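Local coordinates for protein glyoxalase 3 (Candida albicans, PDB 4LRU) that converts methylglyoxal to D-lactate in a single glutathione-independent step, detoxifying methylglyoxal that the cell itself produces, at residues 36-41 against 227-232. Residues are numbered along the deposited sequence; the frame is centred on the assembly and turned at random.
With EDO (1,2-ethanediol), chain B.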
# COMPACT_ATOMS: atom_id res chain seq x y z
N PHE A 36 -1.87 10.03 -1.37
CA PHE A 36 -1.02 11.20 -1.56
C PHE A 36 -1.83 12.47 -1.30
O PHE A 36 -1.40 13.37 -0.56
CB PHE A 36 -0.41 11.24 -2.97
CG PHE A 36 0.43 12.46 -3.23
CD1 PHE A 36 1.76 12.51 -2.84
CD2 PHE A 36 -0.12 13.60 -3.81
CE1 PHE A 36 2.53 13.64 -3.07
CE2 PHE A 36 0.63 14.73 -4.03
CZ PHE A 36 1.96 14.75 -3.66
N GLU A 37 -3.00 12.56 -1.90
CA GLU A 37 -3.79 13.79 -1.80
C GLU A 37 -4.33 13.99 -0.38
O GLU A 37 -4.39 15.13 0.09
CB GLU A 37 -4.91 13.80 -2.83
CG GLU A 37 -4.44 14.04 -4.26
CD GLU A 37 -3.96 15.46 -4.46
OE1 GLU A 37 -4.81 16.37 -4.58
OE2 GLU A 37 -2.74 15.67 -4.47
N VAL A 38 -4.75 12.92 0.27
CA VAL A 38 -5.27 13.02 1.65
C VAL A 38 -4.17 13.55 2.56
O VAL A 38 -4.38 14.50 3.33
CB VAL A 38 -5.76 11.66 2.16
CG1 VAL A 38 -6.03 11.70 3.65
CG2 VAL A 38 -7.01 11.27 1.39
N PHE A 39 -2.99 12.95 2.48
CA PHE A 39 -1.88 13.37 3.31
C PHE A 39 -1.38 14.77 2.93
O PHE A 39 -0.97 15.54 3.80
CB PHE A 39 -0.75 12.35 3.23
CG PHE A 39 -1.10 11.00 3.80
CD1 PHE A 39 -1.72 10.87 5.03
CD2 PHE A 39 -0.74 9.84 3.13
CE1 PHE A 39 -2.02 9.63 5.55
CE2 PHE A 39 -1.03 8.60 3.64
CZ PHE A 39 -1.66 8.48 4.86
N ARG A 40 -1.40 15.11 1.65
CA ARG A 40 -1.00 16.44 1.21
C ARG A 40 -1.93 17.49 1.80
O ARG A 40 -1.48 18.52 2.34
CB ARG A 40 -0.99 16.56 -0.31
CG ARG A 40 -0.50 17.90 -0.82
CD ARG A 40 -0.63 18.05 -2.33
NE ARG A 40 -2.01 17.94 -2.78
CZ ARG A 40 -2.94 18.89 -2.64
NH1 ARG A 40 -2.63 20.06 -2.07
NH2 ARG A 40 -4.17 18.69 -3.08
N LYS A 41 -3.24 17.26 1.70
CA LYS A 41 -4.21 18.22 2.19
C LYS A 41 -4.11 18.38 3.71
O LYS A 41 -4.32 19.47 4.25
CB LYS A 41 -5.63 17.84 1.77
CG LYS A 41 -5.90 18.05 0.29
CD LYS A 41 -7.13 17.29 -0.20
CE LYS A 41 -7.13 17.16 -1.72
NZ LYS A 41 -8.31 16.42 -2.24
N LYS A 227 -10.27 6.24 2.59
CA LYS A 227 -10.63 5.97 3.97
C LYS A 227 -9.41 5.43 4.72
O LYS A 227 -9.23 5.73 5.89
CB LYS A 227 -11.79 4.98 4.05
CG LYS A 227 -12.43 4.90 5.44
CD LYS A 227 -13.59 3.92 5.46
CE LYS A 227 -14.37 3.99 6.78
NZ LYS A 227 -13.57 3.49 7.93
N THR A 228 -8.58 4.63 4.05
CA THR A 228 -7.39 4.08 4.70
C THR A 228 -6.48 5.23 5.14
O THR A 228 -6.04 5.27 6.29
CB THR A 228 -6.61 3.11 3.81
OG1 THR A 228 -7.48 2.08 3.31
CG2 THR A 228 -5.50 2.44 4.60
N ALA A 229 -6.24 6.18 4.25
CA ALA A 229 -5.45 7.36 4.58
C ALA A 229 -6.07 8.20 5.70
O ALA A 229 -5.38 8.64 6.61
CB ALA A 229 -5.21 8.21 3.35
N GLU A 230 -7.38 8.41 5.63
CA GLU A 230 -8.06 9.18 6.66
C GLU A 230 -7.94 8.46 7.99
O GLU A 230 -7.75 9.09 9.03
CB GLU A 230 -9.54 9.39 6.30
CG GLU A 230 -9.77 10.26 5.08
CD GLU A 230 -11.25 10.40 4.74
OE1 GLU A 230 -12.03 9.49 5.11
OE2 GLU A 230 -11.64 11.42 4.10
N ASP A 231 -8.06 7.13 7.98
CA ASP A 231 -8.02 6.37 9.23
C ASP A 231 -6.57 6.24 9.76
O ASP A 231 -6.36 6.06 10.97
CB ASP A 231 -8.66 5.00 9.02
CG ASP A 231 -10.19 5.07 8.93
OD1 ASP A 231 -10.78 6.10 9.34
OD2 ASP A 231 -10.80 4.10 8.46
N VAL A 232 -5.58 6.34 8.88
CA VAL A 232 -4.21 6.51 9.32
C VAL A 232 -4.07 7.80 10.13
O VAL A 232 -3.52 7.79 11.23
CB VAL A 232 -3.22 6.51 8.11
CG1 VAL A 232 -1.86 7.06 8.53
CG2 VAL A 232 -3.08 5.10 7.55
C1 EDO B . -9.33 12.76 -1.25
O1 EDO B . -8.68 13.93 -0.76
C2 EDO B . -8.64 12.22 -2.49
O2 EDO B . -8.43 13.28 -3.43
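OD2 of Asp-231, on the helix whose Ala-229 packs against Val-38 and Phe-39, is gripped twice: Lys-227 NZ reaches its syn lone pair at 2.9 Å in a salt bridge spanning one turn of the helix, and Thr-210 OG1 bonds both to this oxygen and to Lys-227 NZ. The triangle ties helix 225-236 to the edge strand 210-213. No hydrogen bond joins 36-41 to 227-232, and the contact between them is mainly apolar. Val-38 carries CG1 anti to the backbone N (chi1 169°), and this methyl meets Ala-229 CB at 3.6 Å, while CG1 also skirts the CG of Glu-230 at the solvent side. The same Ala-229 methyl lies over one face of the Phe-39 ring, displaced toward the rim, in a CH-pi contact with CB 4.2 Å from the centroid and 25° off the ring normal. Farther along, Phe-39 CZ touches Val-232 CG1 at 3.9 Å, the two side chains crossing at about a right angle; ring atom CE1 stands 3.7 Å from Ala-229 O. With just a methyl on Ala-229, the axes of segments 36-41 and 227-232 approach to 9.1 Å and run in the same sense at 34°. On the side of 36-41 turned from 227-232, beside helix 81-87, Arg-40 grips Glu-37 side-on through NE and NH2, with NH2 to OE1 at 2.8 Å. Lys-41 NZ bonds O1 of a 1,2-ethanediol, probably from the crystallisation liquor; the diol also touches Val-38 CG2. Helices 29-42 and 225-236 pack side by side on the central sheet of this DJ-1 superfamily fold, Phe-39 resting on Ile-46 of strand 45-50 and Val-232 on Val-134 and Ser-136 of strand 134-138, while Ile-233 continues the packing against Val-38 and Phe-39.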